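Local atomic coordinates of organophosphorus hydrolase (Pseudomonas oleovorans, PDB entry 4O98), a protein that hydrolyses lactones in its native form and, in this engineered double variant, phosphotriesters, using a two-zinc site of the metallo-beta-lactamase fold. Residues W245-I250 and G292-F297; A257-V262 and S275-L280; S60-I65 and W263-D268; V218-S223 and T231-K236. All coordinates share one frame; numbering follows the deposited sequence.

Contact 1: residues W245-I250 and G292-F297; sequences WGDILI and GAHLPF. With ZN (zinc ion), chain E; ZN (zinc ion), chain F.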
loop_
_atom_site.group_PDB
_atom_site.type_symbol
_atom_site.label_atom_id
_atom_site.label_comp_id
_atom_site.label_asym_id
_atom_site.label_seq_id
_atom_site.Cartn_x
_atom_site.Cartn_y
_atom_site.Cartn_z
ATOM N N TRP B 245 12.185 4.921 12.104
ATOM C CA TRP B 245 11.973 5.555 13.403
ATOM C C TRP B 245 11.680 4.628 14.573
ATOM O O TRP B 245 11.649 5.070 15.719
ATOM C CB TRP B 245 10.965 6.716 13.302
ATOM C CG TRP B 245 9.506 6.365 13.280
ATOM C CD1 TRP B 245 8.934 5.135 13.468
ATOM C CD2 TRP B 245 8.429 7.279 13.067
ATOM N NE1 TRP B 245 7.563 5.236 13.394
ATOM C CE2 TRP B 245 7.231 6.543 13.138
ATOM C CE3 TRP B 245 8.363 8.658 12.830
ATOM C CZ2 TRP B 245 5.974 7.142 12.974
ATOM C CZ3 TRP B 245 7.115 9.253 12.667
ATOM C CH2 TRP B 245 5.939 8.494 12.744
ATOM N N GLY B 246 11.474 3.346 14.285
ATOM C CA GLY B 246 11.241 2.382 15.345
ATOM C C GLY B 246 9.798 2.425 15.812
ATOM O O GLY B 246 8.873 2.395 14.990
ATOM N N ASP B 247 9.607 2.500 17.128
ATOM C CA ASP B 247 8.278 2.510 17.707
ATOM C C ASP B 247 7.925 3.875 18.342
ATOM O O ASP B 247 7.317 3.923 19.403
ATOM C CB ASP B 247 8.140 1.384 18.753
ATOM C CG ASP B 247 8.135 -0.017 18.134
ATOM O OD1 ASP B 247 8.363 -0.140 16.911
ATOM O OD2 ASP B 247 7.913 -1.001 18.880
ATOM N N ILE B 248 8.254 4.989 17.703
ATOM C CA ILE B 248 7.858 6.257 18.318
ATOM C C ILE B 248 6.326 6.364 18.382
ATOM O O ILE B 248 5.765 7.147 19.156
ATOM C CB ILE B 248 8.489 7.496 17.641
ATOM C CG1 ILE B 248 7.848 7.777 16.293
ATOM C CG2 ILE B 248 10.002 7.350 17.509
ATOM C CD1 ILE B 248 6.903 8.968 16.341
ATOM N N LEU B 249 5.670 5.504 17.611
ATOM C CA LEU B 249 4.230 5.517 17.462
ATOM C C LEU B 249 3.791 4.092 17.090
ATOM O O LEU B 249 4.445 3.450 16.264
ATOM C CB LEU B 249 3.920 6.488 16.331
ATOM C CG LEU B 249 2.527 6.911 15.954
ATOM C CD1 LEU B 249 2.639 8.285 15.323
ATOM C CD2 LEU B 249 1.928 5.912 14.983
ATOM N N ILE B 250 2.697 3.609 17.684
ATOM C CA ILE B 250 2.221 2.235 17.479
ATOM C C ILE B 250 0.908 2.137 16.674
ATOM O O ILE B 250 0.654 1.133 15.992
ATOM C CB ILE B 250 2.005 1.520 18.828
ATOM C CG1 ILE B 250 3.224 1.681 19.738
ATOM C CG2 ILE B 250 1.683 0.050 18.623
ATOM C CD1 ILE B 250 4.466 0.980 19.232
ATOM N N GLY B 292 8.334 3.196 9.342
ATOM C CA GLY B 292 7.805 2.987 10.681
ATOM C C GLY B 292 7.428 1.550 11.001
ATOM O O GLY B 292 6.592 0.943 10.317
ATOM N N ALA B 293 8.026 1.018 12.069
ATOM C CA ALA B 293 7.910 -0.401 12.407
ATOM C C ALA B 293 6.481 -0.923 12.566
ATOM O O ALA B 293 6.224 -2.090 12.266
ATOM C CB ALA B 293 8.720 -0.707 13.659
ATOM N N HIS B 294 5.563 -0.094 13.073
ATOM C CA HIS B 294 4.178 -0.554 13.258
ATOM C C HIS B 294 3.116 0.177 12.421
ATOM O O HIS B 294 1.920 0.049 12.674
ATOM C CB HIS B 294 3.796 -0.560 14.743
ATOM C CG HIS B 294 4.641 -1.487 15.563
ATOM N ND1 HIS B 294 4.685 -2.844 15.327
ATOM C CD2 HIS B 294 5.503 -1.248 16.572
ATOM C CE1 HIS B 294 5.534 -3.402 16.170
ATOM N NE2 HIS B 294 6.038 -2.460 16.943
ATOM N N LEU B 295 3.559 0.907 11.409
ATOM C CA LEU B 295 2.652 1.558 10.466
ATOM C C LEU B 295 2.240 0.511 9.430
ATOM O O LEU B 295 2.933 -0.504 9.273
ATOM C CB LEU B 295 3.359 2.747 9.814
ATOM C CG LEU B 295 3.992 3.779 10.763
ATOM C CD1 LEU B 295 4.675 4.893 9.985
ATOM C CD2 LEU B 295 2.962 4.381 11.723
ATOM N N PRO B 296 1.088 0.714 8.755
ATOM C CA PRO B 296 0.630 -0.323 7.815
ATOM C C PRO B 296 1.690 -0.558 6.742
ATOM O O PRO B 296 2.188 0.418 6.167
ATOM C CB PRO B 296 -0.641 0.291 7.204
ATOM C CG PRO B 296 -1.150 1.255 8.285
ATOM C CD PRO B 296 0.119 1.821 8.893
ATOM N N PHE B 297 2.035 -1.821 6.496
ATOM C CA PHE B 297 3.107 -2.173 5.560
ATOM C C PHE B 297 2.840 -1.550 4.185
ATOM O O PHE B 297 1.714 -1.614 3.699
ATOM C CB PHE B 297 3.234 -3.711 5.446
ATOM C CG PHE B 297 4.333 -4.153 4.520
ATOM C CD1 PHE B 297 5.640 -4.284 4.981
ATOM C CD2 PHE B 297 4.073 -4.380 3.183
ATOM C CE1 PHE B 297 6.659 -4.658 4.120
ATOM C CE2 PHE B 297 5.092 -4.743 2.305
ATOM C CZ PHE B 297 6.379 -4.892 2.773
HETATM ZN ZN ZN E . 7.590 -2.814 18.239
HETATM ZN ZN ZN F . 8.607 -1.756 21.002
HETATM O O HOH W 1 6.247 2.572 14.045
HETATM O O HOH W 2 7.597 -3.477 20.321
#

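Contact 2: residues A257-V262 and S275-L280; sequences AKPEVV and SRQRIL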
loop_
_atom_site.group_PDB
_atom_site.type_symbol
_atom_site.label_atom_id
_atom_site.label_comp_id
_atom_site.label_asym_id
_atom_site.label_seq_id
_atom_site.Cartn_x
_atom_site.Cartn_y
_atom_site.Cartn_z
ATOM N N ALA B 257 -2.935 11.934 14.965
ATOM C CA ALA B 257 -3.899 12.965 15.351
ATOM C C ALA B 257 -3.792 13.390 16.836
ATOM O O ALA B 257 -3.990 14.569 17.169
ATOM C CB ALA B 257 -5.295 12.506 15.045
ATOM N N LYS B 258 -3.500 12.432 17.719
ATOM C CA LYS B 258 -3.360 12.722 19.152
ATOM C C LYS B 258 -2.066 12.129 19.719
ATOM O O LYS B 258 -2.093 11.090 20.387
ATOM C CB LYS B 258 -4.542 12.150 19.947
ATOM C CG LYS B 258 -5.918 12.296 19.308
ATOM C CD LYS B 258 -6.410 13.743 19.313
ATOM C CE LYS B 258 -6.920 14.153 20.679
ATOM N NZ LYS B 258 -7.680 15.445 20.622
ATOM N N PRO B 259 -0.927 12.784 19.472
ATOM C CA PRO B 259 0.345 12.180 19.895
ATOM C C PRO B 259 0.490 12.098 21.418
ATOM O O PRO B 259 1.370 11.368 21.906
ATOM C CB PRO B 259 1.400 13.119 19.302
ATOM C CG PRO B 259 0.690 13.852 18.189
ATOM C CD PRO B 259 -0.731 14.005 18.675
ATOM N N GLU B 260 -0.358 12.813 22.157
ATOM C CA GLU B 260 -0.290 12.750 23.616
ATOM C C GLU B 260 -0.862 11.439 24.140
ATOM O O GLU B 260 -0.640 11.074 25.299
ATOM C CB GLU B 260 -0.986 13.949 24.273
ATOM C CG GLU B 260 -0.301 15.289 23.996
ATOM C CD GLU B 260 1.053 15.385 24.664
ATOM O OE1 GLU B 260 1.152 14.962 25.836
ATOM O OE2 GLU B 260 2.016 15.870 24.022
ATOM N N VAL B 261 -1.590 10.727 23.285
ATOM C CA VAL B 261 -2.070 9.399 23.643
ATOM C C VAL B 261 -0.876 8.456 23.775
ATOM O O VAL B 261 -0.021 8.384 22.880
ATOM C CB VAL B 261 -3.023 8.844 22.587
ATOM C CG1 VAL B 261 -3.344 7.407 22.890
ATOM C CG2 VAL B 261 -4.301 9.671 22.532
ATOM N N VAL B 262 -0.816 7.733 24.889
ATOM C CA VAL B 262 0.344 6.907 25.185
ATOM C C VAL B 262 0.042 5.443 24.986
ATOM O O VAL B 262 -1.108 5.055 24.775
ATOM C CB VAL B 262 0.828 7.119 26.625
ATOM C CG1 VAL B 262 1.058 8.591 26.878
ATOM C CG2 VAL B 262 -0.182 6.567 27.617
ATOM N N SER B 275 9.334 12.541 22.882
ATOM C CA SER B 275 10.032 12.096 21.676
ATOM C C SER B 275 9.067 12.038 20.494
ATOM O O SER B 275 9.417 12.432 19.394
ATOM C CB SER B 275 10.679 10.719 21.876
ATOM O OG SER B 275 11.583 10.700 22.962
ATOM N N ARG B 276 7.849 11.552 20.722
ATOM C CA ARG B 276 6.871 11.448 19.639
ATOM C C ARG B 276 6.519 12.820 19.063
ATOM O O ARG B 276 6.579 13.020 17.845
ATOM C CB ARG B 276 5.620 10.727 20.133
ATOM C CG ARG B 276 4.507 10.556 19.101
ATOM C CD ARG B 276 3.357 9.774 19.726
ATOM N NE ARG B 276 3.865 8.575 20.379
ATOM C CZ ARG B 276 3.630 8.253 21.641
ATOM N NH1 ARG B 276 2.861 9.027 22.399
ATOM N NH2 ARG B 276 4.152 7.138 22.140
ATOM N N GLN B 277 6.168 13.760 19.947
ATOM C CA GLN B 277 5.900 15.153 19.564
ATOM C C GLN B 277 7.049 15.801 18.783
ATOM O O GLN B 277 6.821 16.434 17.746
ATOM C CB GLN B 277 5.561 16.005 20.801
ATOM C CG GLN B 277 4.189 15.685 21.439
ATOM C CD GLN B 277 3.017 16.294 20.685
ATOM O OE1 GLN B 277 3.164 16.797 19.572
ATOM N NE2 GLN B 277 1.841 16.256 21.300
ATOM N N ARG B 278 8.272 15.643 19.289
ATOM C CA ARG B 278 9.460 16.192 18.640
ATOM C C ARG B 278 9.667 15.580 17.256
ATOM O O ARG B 278 9.813 16.305 16.269
ATOM C CB ARG B 278 10.703 15.950 19.507
ATOM C CG ARG B 278 12.030 16.253 18.814
ATOM C CD ARG B 278 13.239 16.097 19.751
ATOM N NE ARG B 278 13.578 14.696 20.020
ATOM C CZ ARG B 278 13.635 14.154 21.237
ATOM N NH1 ARG B 278 13.386 14.895 22.312
ATOM N NH2 ARG B 278 13.949 12.869 21.384
ATOM N N ILE B 279 9.656 14.247 17.188
ATOM C CA ILE B 279 9.932 13.541 15.937
ATOM C C ILE B 279 8.870 13.855 14.871
ATOM O O ILE B 279 9.203 14.110 13.718
ATOM C CB ILE B 279 10.049 12.015 16.146
ATOM C CG1 ILE B 279 11.179 11.671 17.124
ATOM C CG2 ILE B 279 10.289 11.318 14.819
ATOM C CD1 ILE B 279 12.517 12.293 16.765
ATOM N N LEU B 280 7.595 13.837 15.257
ATOM C CA LEU B 280 6.516 14.188 14.338
ATOM C C LEU B 280 6.690 15.620 13.796
ATOM O O LEU B 280 6.620 15.857 12.582
ATOM C CB LEU B 280 5.175 14.076 15.052
ATOM C CG LEU B 280 4.182 12.956 14.756
ATOM C CD1 LEU B 280 4.840 11.699 14.274
ATOM C CD2 LEU B 280 3.373 12.685 16.009
#

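Contact 3: residues S60-I65 and W263-D268; sequences SLLKGI and WEFDVD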
loop_
_atom_site.group_PDB
_atom_site.type_symbol
_atom_site.label_atom_id
_atom_site.label_comp_id
_atom_site.label_asym_id
_atom_site.label_seq_id
_atom_site.Cartn_x
_atom_site.Cartn_y
_atom_site.Cartn_z
ATOM N N SER B 60 -7.719 -1.015 24.092
ATOM C CA SER B 60 -7.830 -0.445 25.422
ATOM C C SER B 60 -6.485 -0.486 26.074
ATOM O O SER B 60 -5.460 -0.661 25.405
ATOM C CB SER B 60 -8.727 -1.307 26.287
ATOM O OG SER B 60 -8.021 -2.481 26.663
ATOM N N LEU B 61 -6.496 -0.329 27.399
ATOM C CA LEU B 61 -5.388 -0.751 28.263
ATOM C C LEU B 61 -4.103 -0.028 27.869
ATOM O O LEU B 61 -3.417 0.591 28.698
ATOM C CB LEU B 61 -5.204 -2.278 28.136
ATOM C CG LEU B 61 -5.222 -3.233 29.337
ATOM C CD1 LEU B 61 -6.490 -3.084 30.176
ATOM C CD2 LEU B 61 -5.066 -4.674 28.844
ATOM N N LEU B 62 -3.816 -0.129 26.575
ATOM C CA LEU B 62 -2.687 0.462 25.912
ATOM C C LEU B 62 -3.272 1.695 25.237
ATOM O O LEU B 62 -3.734 1.572 24.119
ATOM C CB LEU B 62 -2.194 -0.583 24.894
ATOM C CG LEU B 62 -2.662 -2.054 25.117
ATOM C CD1 LEU B 62 -2.330 -2.978 23.957
ATOM C CD2 LEU B 62 -2.123 -2.716 26.387
ATOM N N LYS B 63 -3.302 2.842 25.952
ATOM C CA LYS B 63 -3.985 4.119 25.563
ATOM C C LYS B 63 -4.038 5.224 26.678
ATOM O O LYS B 63 -3.685 4.973 27.838
ATOM C CB LYS B 63 -5.412 3.860 25.053
ATOM C CG LYS B 63 -5.535 3.688 23.521
ATOM C CD LYS B 63 -4.246 4.099 22.807
ATOM C CE LYS B 63 -3.933 3.266 21.574
ATOM N NZ LYS B 63 -2.571 3.677 21.123
ATOM N N GLY B 64 -4.483 6.437 26.318
ATOM C CA GLY B 64 -4.726 7.514 27.280
ATOM C C GLY B 64 -5.842 8.542 26.995
ATOM O O GLY B 64 -5.707 9.717 27.369
ATOM N N ILE B 65 -6.931 8.127 26.329
ATOM C CA ILE B 65 -8.123 8.985 26.122
ATOM C C ILE B 65 -9.433 8.209 26.264
ATOM O O ILE B 65 -9.434 6.996 26.462
ATOM C CB ILE B 65 -8.199 9.647 24.707
ATOM C CG1 ILE B 65 -8.220 8.588 23.596
ATOM C CG2 ILE B 65 -7.110 10.680 24.505
ATOM C CD1 ILE B 65 -8.449 9.155 22.205
ATOM N N TRP B 263 1.091 4.634 25.064
ATOM C CA TRP B 263 0.989 3.195 24.873
ATOM C C TRP B 263 1.360 2.504 26.189
ATOM O O TRP B 263 2.329 2.903 26.845
ATOM C CB TRP B 263 1.937 2.796 23.737
ATOM C CG TRP B 263 2.006 1.341 23.405
ATOM C CD1 TRP B 263 3.056 0.496 23.625
ATOM C CD2 TRP B 263 0.994 0.562 22.757
ATOM N NE1 TRP B 263 2.753 -0.766 23.167
ATOM C CE2 TRP B 263 1.493 -0.751 22.629
ATOM C CE3 TRP B 263 -0.285 0.848 22.269
ATOM C CZ2 TRP B 263 0.754 -1.772 22.034
ATOM C CZ3 TRP B 263 -1.013 -0.163 21.680
ATOM C CH2 TRP B 263 -0.494 -1.456 21.565
ATOM N N GLU B 264 0.601 1.479 26.576
ATOM C CA GLU B 264 0.816 0.801 27.860
ATOM C C GLU B 264 2.232 0.231 28.022
ATOM O O GLU B 264 2.722 0.091 29.144
ATOM C CB GLU B 264 -0.206 -0.324 28.042
ATOM C CG GLU B 264 -0.198 -1.032 29.396
ATOM C CD GLU B 264 -1.083 -0.348 30.427
ATOM O OE1 GLU B 264 -1.714 -1.060 31.245
ATOM O OE2 GLU B 264 -1.145 0.902 30.421
ATOM N N PHE B 265 2.892 -0.094 26.913
ATOM C CA PHE B 265 4.207 -0.718 26.997
ATOM C C PHE B 265 5.353 0.247 26.776
ATOM O O PHE B 265 6.514 -0.177 26.662
ATOM C CB PHE B 265 4.315 -1.884 26.022
ATOM C CG PHE B 265 3.410 -3.016 26.358
ATOM C CD1 PHE B 265 3.713 -3.862 27.412
ATOM C CD2 PHE B 265 2.251 -3.232 25.636
ATOM C CE1 PHE B 265 2.876 -4.914 27.736
ATOM C CE2 PHE B 265 1.406 -4.282 25.954
ATOM C CZ PHE B 265 1.721 -5.124 27.004
ATOM N N ASP B 266 5.038 1.533 26.680
ATOM C CA ASP B 266 6.082 2.535 26.734
ATOM C C ASP B 266 6.688 2.384 28.138
ATOM O O ASP B 266 5.956 2.441 29.130
ATOM C CB ASP B 266 5.491 3.931 26.554
ATOM C CG ASP B 266 5.089 4.230 25.110
ATOM O OD1 ASP B 266 5.651 3.617 24.176
ATOM O OD2 ASP B 266 4.215 5.103 24.910
ATOM N N VAL B 267 7.997 2.155 28.237
ATOM C CA VAL B 267 8.618 2.002 29.559
ATOM C C VAL B 267 8.434 3.295 30.362
ATOM O O VAL B 267 8.053 3.261 31.538
ATOM C CB VAL B 267 10.106 1.579 29.463
ATOM C CG1 VAL B 267 10.816 1.733 30.810
ATOM C CG2 VAL B 267 10.208 0.132 28.967
ATOM N N ASP B 268 8.658 4.426 29.693
ATOM C CA ASP B 268 8.401 5.753 30.249
ATOM C C ASP B 268 7.459 6.499 29.295
ATOM O O ASP B 268 7.911 7.066 28.291
ATOM C CB ASP B 268 9.719 6.524 30.390
ATOM C CG ASP B 268 9.544 7.883 31.060
ATOM O OD1 ASP B 268 8.429 8.446 31.023
ATOM O OD2 ASP B 268 10.539 8.398 31.619
#

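Contact 4: residues V218-S223 and T231-K236; sequences VSLVAS and TSYLFK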
loop_
_atom_site.group_PDB
_atom_site.type_symbol
_atom_site.label_atom_id
_atom_site.label_comp_id
_atom_site.label_asym_id
_atom_site.label_seq_id
_atom_site.Cartn_x
_atom_site.Cartn_y
_atom_site.Cartn_z
ATOM N N VAL B 218 24.324 7.179 7.555
ATOM C CA VAL B 218 23.377 7.005 8.661
ATOM C C VAL B 218 23.774 7.811 9.894
ATOM O O VAL B 218 24.927 7.755 10.338
ATOM C CB VAL B 218 23.179 5.514 9.044
ATOM C CG1 VAL B 218 24.493 4.807 9.136
ATOM C CG2 VAL B 218 22.437 5.394 10.361
ATOM N N SER B 219 22.814 8.563 10.430
ATOM C CA SER B 219 23.019 9.348 11.641
ATOM C C SER B 219 22.043 8.904 12.732
ATOM O O SER B 219 21.025 8.272 12.448
ATOM C CB SER B 219 22.833 10.841 11.355
ATOM O OG SER B 219 21.480 11.136 11.058
ATOM N N LEU B 220 22.360 9.235 13.978
ATOM C CA LEU B 220 21.525 8.862 15.115
ATOM C C LEU B 220 20.493 9.936 15.442
ATOM O O LEU B 220 20.803 11.124 15.434
ATOM C CB LEU B 220 22.401 8.613 16.349
ATOM C CG LEU B 220 22.841 7.186 16.682
ATOM C CD1 LEU B 220 22.585 6.248 15.520
ATOM C CD2 LEU B 220 24.308 7.142 17.083
ATOM N N VAL B 221 19.265 9.514 15.730
ATOM C CA VAL B 221 18.232 10.406 16.241
ATOM C C VAL B 221 17.674 9.782 17.528
ATOM O O VAL B 221 16.850 8.851 17.490
ATOM C CB VAL B 221 17.107 10.636 15.205
ATOM C CG1 VAL B 221 15.972 11.416 15.816
ATOM C CG2 VAL B 221 17.642 11.382 13.983
ATOM N N ALA B 222 18.153 10.261 18.674
ATOM C CA ALA B 222 17.698 9.714 19.949
ATOM C C ALA B 222 16.207 9.962 20.085
ATOM O O ALA B 222 15.723 11.046 19.750
ATOM C CB ALA B 222 18.448 10.342 21.110
ATOM N N SER B 223 15.489 8.954 20.570
ATOM C CA SER B 223 14.040 9.029 20.696
ATOM C C SER B 223 13.606 8.121 21.838
ATOM O O SER B 223 12.679 7.314 21.701
ATOM C CB SER B 223 13.365 8.605 19.383
ATOM O OG SER B 223 13.797 7.313 18.973
ATOM N N THR B 231 16.077 4.253 19.778
ATOM C CA THR B 231 16.828 5.086 18.855
ATOM C C THR B 231 16.262 4.998 17.434
ATOM O O THR B 231 15.923 3.905 16.947
ATOM C CB THR B 231 18.318 4.704 18.903
ATOM O OG1 THR B 231 18.835 5.007 20.205
ATOM C CG2 THR B 231 19.118 5.471 17.886
ATOM N N SER B 232 16.134 6.156 16.787
ATOM C CA SER B 232 15.691 6.216 15.399
ATOM C C SER B 232 16.882 6.505 14.488
ATOM O O SER B 232 17.773 7.271 14.853
ATOM C CB SER B 232 14.611 7.288 15.230
ATOM O OG SER B 232 13.487 7.015 16.051
ATOM N N TYR B 233 16.892 5.896 13.304
ATOM C CA TYR B 233 18.026 6.023 12.383
ATOM C C TYR B 233 17.688 6.861 11.155
ATOM O O TYR B 233 16.685 6.617 10.469
ATOM C CB TYR B 233 18.540 4.642 11.957
ATOM C CG TYR B 233 19.028 3.814 13.123
ATOM C CD1 TYR B 233 20.244 4.082 13.725
ATOM C CD2 TYR B 233 18.265 2.763 13.622
ATOM C CE1 TYR B 233 20.690 3.330 14.787
ATOM C CE2 TYR B 233 18.700 2.004 14.690
ATOM C CZ TYR B 233 19.915 2.298 15.266
ATOM O OH TYR B 233 20.358 1.549 16.326
ATOM N N LEU B 234 18.529 7.855 10.887
ATOM C CA LEU B 234 18.296 8.767 9.780
ATOM C C LEU B 234 19.264 8.450 8.648
ATOM O O LEU B 234 20.482 8.543 8.814
ATOM C CB LEU B 234 18.456 10.215 10.238
ATOM C CG LEU B 234 18.254 11.303 9.178
ATOM C CD1 LEU B 234 16.830 11.276 8.697
ATOM C CD2 LEU B 234 18.617 12.689 9.716
ATOM N N PHE B 235 18.715 8.041 7.512
ATOM C CA PHE B 235 19.520 7.795 6.328
ATOM C C PHE B 235 19.372 8.972 5.393
ATOM O O PHE B 235 18.269 9.514 5.229
ATOM C CB PHE B 235 19.089 6.508 5.640
ATOM C CG PHE B 235 19.463 5.278 6.397
ATOM C CD1 PHE B 235 18.714 4.870 7.495
ATOM C CD2 PHE B 235 20.581 4.537 6.030
ATOM C CE1 PHE B 235 19.070 3.736 8.208
ATOM C CE2 PHE B 235 20.946 3.409 6.730
ATOM C CZ PHE B 235 20.195 3.005 7.824
ATOM N N LYS B 236 20.488 9.371 4.789
ATOM C CA LYS B 236 20.532 10.571 3.962
ATOM C C LYS B 236 21.311 10.271 2.687
ATOM O O LYS B 236 22.469 9.867 2.738
ATOM C CB LYS B 236 21.177 11.722 4.747
ATOM C CG LYS B 236 22.498 11.327 5.462
ATOM C CD LYS B 236 23.060 12.432 6.369
ATOM C CE LYS B 236 22.371 12.454 7.728
ATOM N NZ LYS B 236 22.653 13.737 8.441
#

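Contact 1: residues W245-I250 and G292-F297
CG of D247 lies beside its backbone N (chi1 -69°) and the ring of H294 takes the same setting on its own residue (chi1 -62°), which brings carboxylate and imidazole together at one zinc ion. These two ligands belong to the two-zinc centre of the metallo-beta-lactamase fold, here on the loops following strands 240-246 and 289-292. D247 OD2 bridges the metals, at 1.9 Å from the zinc ion of chain E and a longer 2.4 Å from that of chain F. H294 NE2 binds the chain E zinc, and D247 OD2 meets the imidazole at its edge, the two planes being 54° apart. D143 and H144 complete that ion's protein ligands, while H139, H141 and H226 serve the other; ND1 of H294 is held by A88. The engineered I250 runs alongside the imidazole, with its CD1 3.6 Å from H294 CD2.

Behind the metals the backbones meet through one weak bond from A293 N to G246 O (3.3 Å). L249 CD2 packs at 3.7 Å on L295 CD2, and the other methyl of L295, CD1, approaches W245 CZ2. I248 CG1 lies over one face of that indole. Between the loops sits a buried water that makes four hydrogen bonds and so ties the two segments together. It accepts from W245 NE1, in the indole plane at 3.0 Å, and from H294 N at 2.9 Å. Its own protons go to L249 O and, at 2.8 Å, to G246 O.

Contact 2: residues A257-V262 and S275-L280
P259 packs its ring against helix 269-286, with CG 3.6 Å from L280 CD2 and CB against both the amide of Q277 and the aliphatic part of R276. The carbonyl of P259 is gripped as well: R276 NH1 donates to P259 O at 2.8 Å, and the oxygen lies in the guanidinium plane. The bend of the arginine at CG-CD (chi3 -49°) turns its head toward the loop after an extended start. NH1 also comes close to V261 O, but at too poor an angle to bond; Q255 donates to that oxygen instead.

At the outer margin Q277 NE2 gives a 2.8 Å hydrogen bond to E260 OE2, on the anti lone pair of the carboxylate, with amide and carboxylate nearly coplanar (25° apart). E260 OE1 makes a salt bridge to R273, one turn back on the same helix. The type I turn from K258 to V261 presents these groups together, closed by V261 N to K258 O.

Further in, R276 NE bonds to I248 O, and NH2 has a long, weak ion pair with D266 OD2. The guanidinium thus joins 257-262 to 245-250 by directional N-H bonds to carbonyls, while P259 adds apolar contact.

Contact 3: residues S60-I65 and W263-D268
L62 lays its CB over one face of the engineered W263, 3.7 Å from the centroid of the six-membered ring, in a CH-pi contact displaced toward the rim. Its CD1 extends along the same ring to lie 3.4 Å from W263 CH2, and the two side chains point the same way. CD2, the other branch, touches E264 CB and, in another direction, F265 CE2 at 3.9 Å. The indole can reach back to the 60-65 loop because its CG is anti to the backbone N (chi1 179°). K63 NZ approaches the edge of the indole, 3.8 Å from W263 CE3, and is buried here with no polar partner in the model. E264 OE2 lies 2.9 Å from L61 O, two acceptors that do not bond as modelled.

A type I turn from W263 to D266 shapes the facing loop; D266 OD2 accepts W263 N from above the carboxylate plane, while OD1 holds the zinc ligand H226 through its ND1. The nearest atom of the indole is about 6 Å from a zinc ion, so the contact borders the active site. It joins the loop between strand 45-57 and helix 67-76 to the one that enters helix 269-286, where D268 is the N-cap and bonds Q271 N.

Contact 4: residues V218-S223 and T231-K236
V218 and F235 lie side by side on one face of an antiparallel beta hairpin, with V218 CB over the phenyl face, 4.1 Å from the ring centroid and 21° off its normal. Next along that face L220 and Y233 also point the same way, and L220 CD1 rests 3.6 Å from Y233 CE1. With CG beside the backbone N (chi1 -61°), Y233 carries its OH to hydrogen bonds with Y208 OH and L137 O. V218, Y233 and F235 all touch L136 of strand 134-136, so this face meets the other sheet of the alpha-beta/beta-alpha sandwich.

The second face carries S219, V221, S232 and L234. V221 and L234 cross at a slant, CG2 of the valine 4.0 Å from CB of the leucine, and both reach L243 on strand 240-246. S219 OG nestles against the leucine, 3.3 Å from L234 CB, and K236 CE also approaches that hydroxyl.

Two hydrogen-bonded pairs join the backbones: S219 with L234 and V221 with S232. The S219 N to L234 O bond is 2.8 Å, and V221 N to S232 O matches it. Near the turn S223 OG bonds to H230 and S232 OG to W245 O. Four backbone bonds thus close the hairpin and Y233 and F235 pair outward with strand 240-246, while S232 OG and Y233 OH connect it by side-chain bonds to neighbouring parts of the fold.

How the contacts relate
From the N terminus, 60-65 opens contact 3, whose partner comes only some 200 residues later. Contact 4 lies wholly within that span, closing its short hairpin loop at 231-236, and 245-250 then opens contact 1. Next comes 257-262, opening contact 2; 263-268 closes contact 3, which therefore crosses contacts 1 and 2. Contact 2 closes at 275-280, wholly within the loop of contact 1, which ends at 292-297. Strand 231-237 is tied to its sheet neighbour 240-246 (contacts 4 and 1), and helix 269-286 to the 245-250 loop (2 and 1) and, by R278 NH2 to A222 O, to the hairpin (2 and 4). The engineered I250 and W263 pack together, joining contacts 1 and 3 beside the zinc site.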